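Local coordinates for protein adenosine kinase (Trypanosoma brucei brucei, PDB 4N09) that probably catalyses the magnesium-dependent transfer of a phosphate group from ATP to adenosine, giving AMP in the purine salvage pathway, at residues D220-N225 against R262-T267; F167-F172 against G193-N198; F308-A313 against C322-Y327; L69-V74 against A300-M305. All coordinates share one frame; numbering follows the deposited sequence.

How the interactions relate
Interactions 1 and 2 join neighbouring parallel strands of the large sheet: strand 194-198 lies between strands 166-169 and 221-225, and the two centres are about 10 Å apart. Helix 300-312 serves both other contacts, its first turns meeting helix 67-77 in interaction 4 and its last turns helix 318-333 in interaction 3, with centres about 10 Å apart. Along the chain, interaction 2 comes first, then 1, then 3, while interaction 4 spans from before them all to helix 300-312. ADP lies at the C-terminal ends of strands 221-225 and 263-268, with His-326 of helix 318-333 beside it. The start of helix 300-312 brings its phosphates and the adenosine 5'-hydroxyl to neighbouring residues.

Interaction 1. Residues D220-N225 against R262-T267; sequences DIIVAN and RVVVFT. With ADP (adenosine-5'-diphosphate), chain F.
Five backbone hydrogen bonds zip Asp-220 to Ala-224 onto Val-263 to Thr-267 as parallel strands, their short axes inclined by 15°. Donors alternate between the strands: Ile-222 N gives to Val-263 O at 2.9 Å, and Val-265 N gives back to Ile-222 O at a nearly straight 171°. CA-H...O contacts, such as Ile-221 CA to Val-263 O, fill the gaps between them.

Apolar packing differs on the two faces. On one, Ile-221 and Val-263 lie side by side, CG1 of the isoleucine 4.0 Å from CB of the valine; beta-branched residues suit such extended backbone. On the other, the small Ala-224 leaves room for a ring, its CB 3.7 Å from Phe-266 CD1, while Ile-222 CD1 sits over one face of the Arg-262 guanidinium, whose NE is bonded to Thr-219 O.

Polar side chains gather at the C-terminal end, where ADP binds. Asn-225 ND2 donates to ADP O1B at 3.1 Å, its OD1 capping the following helix at Glu-228 N. Thr-267, with OG1 between its backbone N and carbonyl carbon (chi1 57°), donates to ADP O2A at 2.8 Å.

Strand 194-198 flanks strand 221-225, and strand 271-277 runs antiparallel beside strand 263-268. Helix 243-252 packs against Val-264 and Phe-266, and helix 300-312 against Val-223 and Val-265.

Interaction 2. Residues F167-F172 against G193-N198; sequences FYFSGF and GLFMIN. With ADN (adenosine), chain E; EDO (1,2-ethanediol), chain G.
Phe-167 to Phe-169 pair in parallel with Phe-195 to Ile-197 through hydrogen bonds from Phe-167 N to Leu-194 O, Met-196 N to Phe-167 O and Phe-169 N to Met-196 O. The strands belong to a beta-alpha-beta unit whose helix 178-190 packs against Phe-167, Phe-169 and Phe-195. On that face the rings of Phe-169 and Phe-195 are near parallel, with planes at 29°, but slid apart with little overlap; CD2 of Phe-169 comes 3.6 Å from CE1 of Phe-195. The Phe-195 ring also meets Phe-167, its CD1 3.8 Å from CB of that residue. The other face carries Tyr-168 and Met-196, CD1 of the tyrosine 4.3 Å from CG of the methionine. With CG anti to the backbone N (chi1 166°), the Tyr-168 ring runs forward along the strand, and its OH accepts a hydrogen from Asn-198 ND2 at 3.1 Å, the hydroxyl tilted 25° from the amide plane. Farther on, Phe-172 lays a ring face against the adenine, with CD1 3.3 Å from ADN N6. The chemistry thus changes along the pair, from an aromatic, largely apolar start to a buried amide at the strand end: Asn-198 ND2 is engaged by Tyr-168 and its OD1 by Ser-200 N, which should hold the amide's orientation.

Interaction 3. Residues F308-A313 against C322-Y327; sequences FLSAYA and CETGHY. With ADP (adenosine-5'-diphosphate), chain F.
Phe-308 turns its ring edge toward Cys-322, the sulfur lying in the ring plane with SG 3.9 Å from CE1. This is a Cys sulfur-aromatic contact, suited to a buried site because both groups are apolar and polarisable. A chi1 of -173° points CG of Phe-308 opposite the backbone N and brings the ring back toward helix 318-333, although its CB sets off away from it; CD1 also comes 3.8 Å from Cys-322 N.

Backbones meet where a side chain is missing: Gly-325 CA is 4.0 Å from Phe-308 N. Here two consecutive C-terminal helices of this PfkB-family (ribokinase-like) fold meet; the short axes of 308-312 and 322-327 run at 140° and come within 7.8 Å.

Small side chains fill the remaining interface. Ala-311 CB rests 3.5 Å from Thr-324 OG1, a hydroxyl bonded to Arg-320 O within its own helix. The methyl CG2 of Thr-324 lies 3.9 Å from Ser-310 OG, which is bonded in turn to Gly-307 O. Beyond the contact, His-326 CD2 approaches ADP O2' at 3.3 Å.

Interaction 4. Residues L69-V74 against A300-M305; sequences LNVARV and AGDAFM. With ADP (adenosine-5'-diphosphate), chain F; ADN (adenosine), chain E.
The Asn-70 amide and the Asp-302 carboxylate meet with their planes 48° apart. ND2 of Asn-70 gives a hydrogen, within its own amide plane, to OD2 of Asp-302 at 3.2 Å and a straight 173°; it arrives on the anti side of that oxygen, tilted out of the carboxylate plane. The same ND2 also donates to ADN O3' at 3.1 Å, so an amide, with two hydrogens on one nitrogen, suits this place. ADN O5' donates to Asp-302 OD2 at 2.5 Å, while Ser-67 OG holds the other oxygen, OD1. Asp-302 is probably the proton acceptor, and its contact with the 5'-hydroxyl, the group to be phosphorylated, fits that role.

One residue before it, Gly-301 N donates to ADP O2B at 2.8 Å; lacking a side chain, glycine lets the phosphate approach the first turn of the helix, part of the anion hole of this family.

Below the polar end the contact is apolar. Val-71 CG2 touches Met-305 CB at 3.6 Å. Val-74 packs against the backbone of Ala-303, its CG1 3.7 Å from Ala-303 O.

The short axes of 69-74 and 300-305 cross at -45°. Helix 318-333 packs on Val-74 and Ala-303, strand 194-198 meets Met-305, and strand 87-94 backs Leu-69 and Ala-72.

Interaction 1. Residues D220-N225 against R262-T267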
# COMPACT_ATOMS: atom_id res chain seq x y z
N ASP A 220 11.97 -2.78 -9.29
CA ASP A 220 12.53 -4.12 -9.15
C ASP A 220 11.43 -5.12 -8.81
O ASP A 220 11.46 -6.24 -9.28
CB ASP A 220 13.61 -4.12 -8.05
CG ASP A 220 14.78 -3.21 -8.39
OD1 ASP A 220 15.52 -3.56 -9.34
OD2 ASP A 220 14.95 -2.17 -7.72
N ILE A 221 10.53 -4.74 -7.91
CA ILE A 221 9.45 -5.62 -7.51
C ILE A 221 8.10 -4.98 -7.74
O ILE A 221 7.84 -3.89 -7.25
CB ILE A 221 9.56 -6.02 -6.02
CG1 ILE A 221 10.89 -6.72 -5.79
CG2 ILE A 221 8.40 -6.93 -5.63
CD1 ILE A 221 10.98 -7.49 -4.48
N ILE A 222 7.22 -5.71 -8.40
CA ILE A 222 5.88 -5.25 -8.64
C ILE A 222 4.91 -6.15 -7.92
O ILE A 222 4.89 -7.35 -8.15
CB ILE A 222 5.52 -5.32 -10.12
CG1 ILE A 222 6.44 -4.42 -10.92
CG2 ILE A 222 4.09 -4.90 -10.33
CD1 ILE A 222 6.36 -4.72 -12.40
N VAL A 223 4.04 -5.55 -7.12
CA VAL A 223 3.08 -6.30 -6.33
C VAL A 223 1.67 -5.88 -6.67
O VAL A 223 1.40 -4.71 -6.85
CB VAL A 223 3.29 -6.06 -4.85
CG1 VAL A 223 2.34 -6.95 -4.06
CG2 VAL A 223 4.72 -6.38 -4.47
N ALA A 224 0.77 -6.84 -6.74
CA ALA A 224 -0.62 -6.54 -6.99
C ALA A 224 -1.50 -7.68 -6.61
O ALA A 224 -1.02 -8.75 -6.29
CB ALA A 224 -0.82 -6.22 -8.47
N ASN A 225 -2.81 -7.45 -6.66
CA ASN A 225 -3.80 -8.54 -6.54
C ASN A 225 -4.34 -9.00 -7.90
O ASN A 225 -3.96 -8.47 -8.95
CB ASN A 225 -4.94 -8.13 -5.61
CG ASN A 225 -5.80 -7.03 -6.19
OD1 ASN A 225 -5.94 -6.90 -7.41
ND2 ASN A 225 -6.38 -6.24 -5.34
N ARG A 262 14.06 -8.31 -11.65
CA ARG A 262 12.65 -7.99 -11.58
C ARG A 262 11.88 -9.16 -11.02
O ARG A 262 12.08 -10.32 -11.39
CB ARG A 262 12.15 -7.63 -12.98
CG ARG A 262 10.66 -7.80 -13.24
CD ARG A 262 9.80 -6.69 -12.65
NE ARG A 262 10.14 -5.29 -13.02
CZ ARG A 262 10.04 -4.76 -14.24
NH1 ARG A 262 10.35 -3.47 -14.48
NH2 ARG A 262 9.64 -5.51 -15.25
N VAL A 263 10.97 -8.84 -10.10
CA VAL A 263 10.15 -9.85 -9.45
C VAL A 263 8.72 -9.40 -9.51
O VAL A 263 8.43 -8.20 -9.36
CB VAL A 263 10.55 -10.01 -7.97
CG1 VAL A 263 9.65 -11.01 -7.25
CG2 VAL A 263 12.02 -10.41 -7.85
N VAL A 264 7.79 -10.33 -9.65
CA VAL A 264 6.38 -9.97 -9.71
C VAL A 264 5.60 -10.85 -8.74
O VAL A 264 5.69 -12.07 -8.80
CB VAL A 264 5.84 -10.10 -11.15
CG1 VAL A 264 4.35 -9.80 -11.22
CG2 VAL A 264 6.59 -9.17 -12.08
N VAL A 265 4.80 -10.21 -7.91
CA VAL A 265 4.03 -10.88 -6.88
C VAL A 265 2.54 -10.50 -7.01
O VAL A 265 2.17 -9.35 -6.84
CB VAL A 265 4.52 -10.46 -5.49
CG1 VAL A 265 3.81 -11.25 -4.41
CG2 VAL A 265 6.00 -10.70 -5.38
N PHE A 266 1.70 -11.48 -7.33
CA PHE A 266 0.30 -11.26 -7.46
C PHE A 266 -0.42 -12.11 -6.44
O PHE A 266 -0.35 -13.35 -6.50
CB PHE A 266 -0.19 -11.68 -8.85
CG PHE A 266 0.26 -10.79 -9.98
CD1 PHE A 266 0.51 -9.44 -9.77
CD2 PHE A 266 0.37 -11.31 -11.27
CE1 PHE A 266 0.89 -8.62 -10.83
CE2 PHE A 266 0.76 -10.49 -12.33
CZ PHE A 266 1.01 -9.14 -12.11
N THR A 267 -1.12 -11.47 -5.51
CA THR A 267 -1.93 -12.19 -4.55
C THR A 267 -3.28 -12.55 -5.17
O THR A 267 -3.66 -12.00 -6.20
CB THR A 267 -2.15 -11.39 -3.27
OG1 THR A 267 -2.75 -10.13 -3.58
CG2 THR A 267 -0.84 -11.19 -2.55
PB ADP F . -6.33 -7.27 -1.52
O1B ADP F . -5.40 -6.39 -2.37
O2B ADP F . -6.62 -6.77 -0.10
O3B ADP F . -7.62 -7.74 -2.19
PA ADP F . -5.91 -10.10 -1.48
O1A ADP F . -7.42 -10.05 -1.26
O2A ADP F . -5.31 -10.81 -2.70
O3A ADP F . -5.38 -8.58 -1.40
O5' ADP F . -5.29 -10.78 -0.16
C5' ADP F . -3.98 -10.54 0.30
C4' ADP F . -3.66 -11.73 1.14
O4' ADP F . -4.52 -11.73 2.26
C3' ADP F . -3.87 -13.05 0.41
O3' ADP F . -2.73 -13.44 -0.37
C2' ADP F . -4.15 -13.95 1.58
O2' ADP F . -2.95 -14.31 2.20
C1' ADP F . -4.87 -13.07 2.58
N9 ADP F . -6.35 -13.24 2.44
C8 ADP F . -7.16 -12.39 1.79
N7 ADP F . -8.43 -12.82 1.85
C5 ADP F . -8.45 -13.96 2.55
C6 ADP F . -9.47 -14.91 2.98
N6 ADP F . -10.76 -14.69 2.66
N1 ADP F . -9.09 -16.00 3.69
C2 ADP F . -7.81 -16.21 4.02
N3 ADP F . -6.85 -15.36 3.66
C4 ADP F . -7.09 -14.24 2.93

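Interaction 2. Residues F167-F172 against G193-N198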
# COMPACT_ATOMS: atom_id res chain seq x y z
N PHE A 167 12.84 0.66 -0.86
CA PHE A 167 11.97 1.79 -1.14
C PHE A 167 10.63 1.26 -1.62
O PHE A 167 10.59 0.52 -2.61
CB PHE A 167 12.56 2.65 -2.23
CG PHE A 167 13.84 3.30 -1.86
CD1 PHE A 167 13.89 4.65 -1.59
CD2 PHE A 167 15.03 2.57 -1.78
CE1 PHE A 167 15.09 5.25 -1.24
CE2 PHE A 167 16.24 3.16 -1.43
CZ PHE A 167 16.27 4.51 -1.16
N TYR A 168 9.55 1.63 -0.94
CA TYR A 168 8.21 1.18 -1.31
C TYR A 168 7.27 2.36 -1.51
O TYR A 168 7.07 3.17 -0.61
CB TYR A 168 7.64 0.26 -0.25
CG TYR A 168 6.16 0.06 -0.43
CD1 TYR A 168 5.66 -0.69 -1.47
CD2 TYR A 168 5.25 0.67 0.42
CE1 TYR A 168 4.29 -0.86 -1.65
CE2 TYR A 168 3.89 0.52 0.26
CZ TYR A 168 3.41 -0.24 -0.78
OH TYR A 168 2.04 -0.38 -0.93
N PHE A 169 6.76 2.49 -2.73
CA PHE A 169 5.76 3.48 -3.06
C PHE A 169 4.50 2.76 -3.43
O PHE A 169 4.55 1.80 -4.17
CB PHE A 169 6.17 4.30 -4.27
CG PHE A 169 7.07 5.44 -3.96
CD1 PHE A 169 6.66 6.74 -4.17
CD2 PHE A 169 8.33 5.21 -3.48
CE1 PHE A 169 7.49 7.80 -3.89
CE2 PHE A 169 9.17 6.26 -3.21
CZ PHE A 169 8.75 7.56 -3.40
N SER A 170 3.37 3.24 -2.94
CA SER A 170 2.11 2.68 -3.40
C SER A 170 1.81 3.26 -4.77
O SER A 170 2.26 4.35 -5.11
CB SER A 170 0.99 3.01 -2.41
OG SER A 170 0.58 4.34 -2.60
N GLY A 171 1.04 2.53 -5.55
CA GLY A 171 0.61 3.02 -6.86
C GLY A 171 -0.21 4.28 -6.75
O GLY A 171 -0.18 5.12 -7.62
N PHE A 172 -0.96 4.38 -5.66
CA PHE A 172 -1.72 5.55 -5.36
C PHE A 172 -0.94 6.86 -5.41
O PHE A 172 -1.55 7.91 -5.59
CB PHE A 172 -2.32 5.43 -3.95
CG PHE A 172 -3.47 4.47 -3.84
CD1 PHE A 172 -4.53 4.52 -4.73
CD2 PHE A 172 -3.52 3.57 -2.79
CE1 PHE A 172 -5.59 3.65 -4.60
CE2 PHE A 172 -4.59 2.70 -2.65
CZ PHE A 172 -5.63 2.74 -3.55
N GLY A 193 19.77 0.20 -4.06
CA GLY A 193 18.71 -0.31 -3.21
C GLY A 193 17.68 -1.05 -4.02
O GLY A 193 17.88 -1.36 -5.18
N LEU A 194 16.56 -1.32 -3.39
CA LEU A 194 15.47 -2.01 -4.03
C LEU A 194 14.30 -1.08 -4.12
O LEU A 194 13.95 -0.42 -3.14
CB LEU A 194 15.11 -3.21 -3.21
CG LEU A 194 14.19 -4.17 -3.95
CD1 LEU A 194 14.95 -5.28 -4.66
CD2 LEU A 194 13.25 -4.77 -2.95
N PHE A 195 13.70 -1.01 -5.30
CA PHE A 195 12.50 -0.21 -5.50
C PHE A 195 11.32 -1.11 -5.77
O PHE A 195 11.37 -2.00 -6.63
CB PHE A 195 12.65 0.78 -6.65
CG PHE A 195 11.60 1.84 -6.65
CD1 PHE A 195 11.77 3.01 -5.91
CD2 PHE A 195 10.42 1.66 -7.34
CE1 PHE A 195 10.77 3.98 -5.89
CE2 PHE A 195 9.42 2.62 -7.32
CZ PHE A 195 9.60 3.78 -6.60
N MET A 196 10.25 -0.84 -5.05
CA MET A 196 9.12 -1.73 -5.03
C MET A 196 7.85 -0.93 -5.16
O MET A 196 7.72 0.15 -4.61
CB MET A 196 9.18 -2.45 -3.71
CG MET A 196 8.16 -3.54 -3.54
SD MET A 196 8.40 -4.43 -2.00
CE MET A 196 10.18 -4.49 -1.75
N ILE A 197 6.90 -1.47 -5.90
CA ILE A 197 5.65 -0.78 -6.11
C ILE A 197 4.45 -1.71 -6.06
O ILE A 197 4.55 -2.90 -6.32
CB ILE A 197 5.68 -0.03 -7.45
CG1 ILE A 197 5.01 1.30 -7.27
CG2 ILE A 197 4.99 -0.79 -8.58
CD1 ILE A 197 5.34 2.26 -8.38
N ASN A 198 3.32 -1.12 -5.71
CA ASN A 198 2.02 -1.77 -5.56
C ASN A 198 1.15 -1.20 -6.67
O ASN A 198 1.23 -0.02 -6.94
CB ASN A 198 1.44 -1.30 -4.23
CG ASN A 198 0.36 -2.19 -3.72
OD1 ASN A 198 -0.57 -2.55 -4.45
ND2 ASN A 198 0.46 -2.55 -2.45
O5' ADN E . -6.15 -0.65 1.86
C5' ADN E . -7.21 0.24 2.21
C4' ADN E . -6.65 1.61 2.50
O4' ADN E . -6.59 2.32 1.27
C3' ADN E . -7.50 2.48 3.39
O3' ADN E . -6.84 2.46 4.64
C2' ADN E . -7.49 3.86 2.75
O2' ADN E . -7.13 4.98 3.61
C1' ADN E . -6.46 3.68 1.65
N9 ADN E . -6.65 4.43 0.42
C8 ADN E . -7.71 4.35 -0.40
N7 ADN E . -7.58 5.12 -1.50
C5 ADN E . -6.37 5.67 -1.35
C6 ADN E . -5.60 6.60 -2.15
N6 ADN E . -6.09 7.05 -3.31
N1 ADN E . -4.40 6.93 -1.67
C2 ADN E . -3.90 6.44 -0.50
N3 ADN E . -4.56 5.59 0.29
C4 ADN E . -5.75 5.20 -0.11
C1 EDO G . -1.29 -6.17 -2.49
O1 EDO G . -1.89 -7.47 -2.71
C2 EDO G . -2.24 -5.05 -2.97
O2 EDO G . -2.12 -4.75 -4.38

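Interaction 3. Residues F308-A313 against C322-Y327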
# COMPACT_ATOMS: atom_id res chain seq x y z
N PHE A 308 5.59 -8.77 3.97
CA PHE A 308 6.56 -9.05 2.92
C PHE A 308 7.81 -8.20 3.15
O PHE A 308 8.92 -8.71 3.13
CB PHE A 308 5.93 -8.74 1.57
CG PHE A 308 6.78 -9.14 0.41
CD1 PHE A 308 6.58 -10.34 -0.24
CD2 PHE A 308 7.79 -8.28 -0.07
CE1 PHE A 308 7.35 -10.69 -1.35
CE2 PHE A 308 8.56 -8.63 -1.17
CZ PHE A 308 8.34 -9.83 -1.81
N LEU A 309 7.62 -6.92 3.40
CA LEU A 309 8.72 -6.01 3.67
C LEU A 309 9.49 -6.31 4.95
O LEU A 309 10.72 -6.21 4.96
CB LEU A 309 8.22 -4.60 3.82
CG LEU A 309 7.91 -3.87 2.54
CD1 LEU A 309 7.18 -2.61 2.93
CD2 LEU A 309 9.20 -3.54 1.80
N SER A 310 8.79 -6.64 6.01
CA SER A 310 9.46 -6.95 7.26
C SER A 310 10.39 -8.14 7.08
O SER A 310 11.43 -8.22 7.70
CB SER A 310 8.47 -7.19 8.40
OG SER A 310 7.66 -8.32 8.14
N ALA A 311 9.99 -9.10 6.25
CA ALA A 311 10.84 -10.27 5.97
C ALA A 311 11.97 -9.91 5.02
O ALA A 311 13.10 -10.35 5.20
CB ALA A 311 10.01 -11.39 5.37
N TYR A 312 11.65 -9.15 3.99
CA TYR A 312 12.65 -8.78 3.03
C TYR A 312 13.79 -7.99 3.75
O TYR A 312 14.96 -8.20 3.48
CB TYR A 312 12.01 -7.99 1.89
CG TYR A 312 12.88 -7.96 0.69
CD1 TYR A 312 12.66 -8.81 -0.38
CD2 TYR A 312 13.98 -7.11 0.65
CE1 TYR A 312 13.49 -8.80 -1.48
CE2 TYR A 312 14.82 -7.10 -0.45
CZ TYR A 312 14.57 -7.95 -1.51
OH TYR A 312 15.43 -7.95 -2.58
N ALA A 313 13.45 -7.15 4.71
CA ALA A 313 14.42 -6.31 5.39
C ALA A 313 15.33 -7.05 6.37
O ALA A 313 16.35 -6.52 6.80
CB ALA A 313 13.70 -5.19 6.12
N CYS A 322 6.70 -13.93 1.00
CA CYS A 322 5.29 -14.18 0.75
C CYS A 322 4.63 -14.91 1.89
O CYS A 322 3.46 -14.64 2.20
CB CYS A 322 5.12 -14.99 -0.53
SG CYS A 322 5.64 -14.11 -2.04
N GLU A 323 5.33 -15.86 2.50
CA GLU A 323 4.76 -16.59 3.63
C GLU A 323 4.52 -15.65 4.80
O GLU A 323 3.50 -15.74 5.46
CB GLU A 323 5.64 -17.76 4.04
CG GLU A 323 5.65 -18.90 3.03
CD GLU A 323 6.69 -19.98 3.30
OE1 GLU A 323 7.51 -19.85 4.24
OE2 GLU A 323 6.71 -21.00 2.56
N THR A 324 5.44 -14.72 5.02
CA THR A 324 5.29 -13.72 6.09
C THR A 324 4.14 -12.79 5.81
O THR A 324 3.38 -12.45 6.70
CB THR A 324 6.57 -12.87 6.24
OG1 THR A 324 7.70 -13.74 6.44
CG2 THR A 324 6.46 -11.97 7.40
N GLY A 325 4.00 -12.38 4.55
CA GLY A 325 2.84 -11.61 4.10
C GLY A 325 1.51 -12.34 4.32
O GLY A 325 0.55 -11.75 4.75
N HIS A 326 1.45 -13.63 4.03
CA HIS A 326 0.25 -14.38 4.30
C HIS A 326 -0.07 -14.35 5.77
O HIS A 326 -1.23 -14.26 6.15
CB HIS A 326 0.39 -15.82 3.83
CG HIS A 326 0.48 -15.95 2.34
ND1 HIS A 326 0.93 -17.09 1.72
CD2 HIS A 326 0.19 -15.07 1.35
CE1 HIS A 326 0.88 -16.92 0.40
NE2 HIS A 326 0.46 -15.69 0.16
N TYR A 327 0.96 -14.48 6.60
CA TYR A 327 0.73 -14.49 8.03
C TYR A 327 0.16 -13.15 8.47
O TYR A 327 -0.81 -13.12 9.22
CB TYR A 327 2.01 -14.82 8.82
CG TYR A 327 1.86 -14.46 10.26
CD1 TYR A 327 1.20 -15.32 11.15
CD2 TYR A 327 2.32 -13.25 10.74
CE1 TYR A 327 1.05 -14.98 12.47
CE2 TYR A 327 2.18 -12.90 12.06
CZ TYR A 327 1.54 -13.76 12.93
OH TYR A 327 1.35 -13.39 14.26
PB ADP F . -6.33 -7.27 -1.52
O1B ADP F . -5.40 -6.39 -2.37
O2B ADP F . -6.62 -6.77 -0.10
O3B ADP F . -7.62 -7.74 -2.19
PA ADP F . -5.91 -10.10 -1.48
O1A ADP F . -7.42 -10.05 -1.26
O2A ADP F . -5.31 -10.81 -2.70
O3A ADP F . -5.38 -8.58 -1.40
O5' ADP F . -5.29 -10.78 -0.16
C5' ADP F . -3.98 -10.54 0.30
C4' ADP F . -3.66 -11.73 1.14
O4' ADP F . -4.52 -11.73 2.26
C3' ADP F . -3.87 -13.05 0.41
O3' ADP F . -2.73 -13.44 -0.37
C2' ADP F . -4.15 -13.95 1.58
O2' ADP F . -2.95 -14.31 2.20
C1' ADP F . -4.87 -13.07 2.58
N9 ADP F . -6.35 -13.24 2.44
C8 ADP F . -7.16 -12.39 1.79
N7 ADP F . -8.43 -12.82 1.85
C5 ADP F . -8.45 -13.96 2.55
C6 ADP F . -9.47 -14.91 2.98
N6 ADP F . -10.76 -14.69 2.66
N1 ADP F . -9.09 -16.00 3.69
C2 ADP F . -7.81 -16.21 4.02
N3 ADP F . -6.85 -15.36 3.66
C4 ADP F . -7.09 -14.24 2.93

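Interaction 4. Residues L69-V74 against A300-M305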
# COMPACT_ATOMS: atom_id res chain seq x y z
N LEU A 69 0.64 3.79 4.70
CA LEU A 69 0.85 3.98 6.11
C LEU A 69 0.48 2.71 6.82
O LEU A 69 1.19 2.28 7.72
CB LEU A 69 0.06 5.17 6.63
CG LEU A 69 0.36 5.58 8.08
CD1 LEU A 69 1.85 5.80 8.36
CD2 LEU A 69 -0.42 6.86 8.43
N ASN A 70 -0.60 2.07 6.39
CA ASN A 70 -0.92 0.77 6.94
C ASN A 70 0.22 -0.20 6.68
O ASN A 70 0.57 -0.99 7.56
CB ASN A 70 -2.18 0.16 6.31
CG ASN A 70 -3.44 0.98 6.57
OD1 ASN A 70 -3.56 1.68 7.56
ND2 ASN A 70 -4.37 0.89 5.65
N VAL A 71 0.80 -0.15 5.48
CA VAL A 71 1.92 -1.04 5.20
C VAL A 71 3.04 -0.82 6.21
O VAL A 71 3.59 -1.77 6.77
CB VAL A 71 2.47 -0.85 3.78
CG1 VAL A 71 3.77 -1.60 3.62
CG2 VAL A 71 1.49 -1.33 2.76
N ALA A 72 3.42 0.44 6.41
CA ALA A 72 4.48 0.76 7.34
C ALA A 72 4.18 0.22 8.74
O ALA A 72 5.06 -0.36 9.40
CB ALA A 72 4.70 2.26 7.36
N ARG A 73 2.95 0.43 9.21
CA ARG A 73 2.59 -0.01 10.56
C ARG A 73 2.65 -1.51 10.73
O ARG A 73 3.11 -2.02 11.79
CB ARG A 73 1.21 0.51 10.92
CG ARG A 73 1.21 2.03 11.01
CD ARG A 73 -0.17 2.59 11.18
NE ARG A 73 -0.76 2.33 12.45
CZ ARG A 73 -2.05 2.51 12.67
NH1 ARG A 73 -2.85 2.94 11.70
NH2 ARG A 73 -2.54 2.25 13.87
N VAL A 74 2.24 -2.23 9.71
CA VAL A 74 2.31 -3.67 9.79
C VAL A 74 3.73 -4.14 9.81
O VAL A 74 4.10 -5.02 10.57
CB VAL A 74 1.59 -4.30 8.62
CG1 VAL A 74 1.76 -5.82 8.63
CG2 VAL A 74 0.12 -3.92 8.70
N ALA A 300 -6.22 -6.17 3.47
CA ALA A 300 -5.48 -7.43 3.44
C ALA A 300 -4.20 -7.28 2.65
O ALA A 300 -3.14 -7.78 3.07
CB ALA A 300 -6.31 -8.55 2.86
N GLY A 301 -4.31 -6.61 1.50
CA GLY A 301 -3.17 -6.36 0.63
C GLY A 301 -2.12 -5.51 1.31
O GLY A 301 -0.93 -5.80 1.20
N ASP A 302 -2.56 -4.47 2.02
CA ASP A 302 -1.63 -3.62 2.76
C ASP A 302 -0.91 -4.47 3.82
O ASP A 302 0.28 -4.32 4.04
CB ASP A 302 -2.35 -2.48 3.46
CG ASP A 302 -3.01 -1.49 2.50
OD1 ASP A 302 -2.60 -1.39 1.33
OD2 ASP A 302 -3.94 -0.77 2.93
N ALA A 303 -1.64 -5.34 4.50
CA ALA A 303 -1.03 -6.16 5.51
C ALA A 303 -0.07 -7.17 4.90
O ALA A 303 0.98 -7.43 5.44
CB ALA A 303 -2.08 -6.84 6.32
N PHE A 304 -0.42 -7.69 3.75
CA PHE A 304 0.47 -8.62 3.08
C PHE A 304 1.79 -7.94 2.76
O PHE A 304 2.86 -8.47 3.00
CB PHE A 304 -0.19 -9.13 1.78
CG PHE A 304 0.73 -9.93 0.94
CD1 PHE A 304 0.89 -11.26 1.19
CD2 PHE A 304 1.49 -9.34 -0.04
CE1 PHE A 304 1.78 -12.01 0.45
CE2 PHE A 304 2.38 -10.08 -0.80
CZ PHE A 304 2.52 -11.41 -0.56
N MET A 305 1.70 -6.77 2.16
CA MET A 305 2.86 -5.90 1.86
C MET A 305 3.76 -5.66 3.09
O MET A 305 4.97 -5.80 3.03
CB MET A 305 2.32 -4.56 1.37
CG MET A 305 2.78 -4.04 0.03
SD MET A 305 3.70 -5.18 -1.00
CE MET A 305 5.30 -4.40 -0.93
PB ADP F . -6.33 -7.27 -1.52
O1B ADP F . -5.40 -6.39 -2.37
O2B ADP F . -6.62 -6.77 -0.10
O3B ADP F . -7.62 -7.74 -2.19
PA ADP F . -5.91 -10.10 -1.48
O1A ADP F . -7.42 -10.05 -1.26
O2A ADP F . -5.31 -10.81 -2.70
O3A ADP F . -5.38 -8.58 -1.40
O5' ADP F . -5.29 -10.78 -0.16
C5' ADP F . -3.98 -10.54 0.30
C4' ADP F . -3.66 -11.73 1.14
O4' ADP F . -4.52 -11.73 2.26
C3' ADP F . -3.87 -13.05 0.41
O3' ADP F . -2.73 -13.44 -0.37
C2' ADP F . -4.15 -13.95 1.58
O2' ADP F . -2.95 -14.31 2.20
C1' ADP F . -4.87 -13.07 2.58
N9 ADP F . -6.35 -13.24 2.44
C8 ADP F . -7.16 -12.39 1.79
N7 ADP F . -8.43 -12.82 1.85
C5 ADP F . -8.45 -13.96 2.55
C6 ADP F . -9.47 -14.91 2.98
N6 ADP F . -10.76 -14.69 2.66
N1 ADP F . -9.09 -16.00 3.69
C2 ADP F . -7.81 -16.21 4.02
N3 ADP F . -6.85 -15.36 3.66
C4 ADP F . -7.09 -14.24 2.93
O5' ADN E . -6.15 -0.65 1.86
C5' ADN E . -7.21 0.24 2.21
C4' ADN E . -6.65 1.61 2.50
O4' ADN E . -6.59 2.32 1.27
C3' ADN E . -7.50 2.48 3.39
O3' ADN E . -6.84 2.46 4.64
C2' ADN E . -7.49 3.86 2.75
O2' ADN E . -7.13 4.98 3.61
C1' ADN E . -6.46 3.68 1.65
N9 ADN E . -6.65 4.43 0.42
C8 ADN E . -7.71 4.35 -0.40
N7 ADN E . -7.58 5.12 -1.50
C5 ADN E . -6.37 5.67 -1.35
C6 ADN E . -5.60 6.60 -2.15
N6 ADN E . -6.09 7.05 -3.31
N1 ADN E . -4.40 6.93 -1.67
C2 ADN E . -3.90 6.44 -0.50
N3 ADN E . -4.56 5.59 0.29
C4 ADN E . -5.75 5.20 -0.11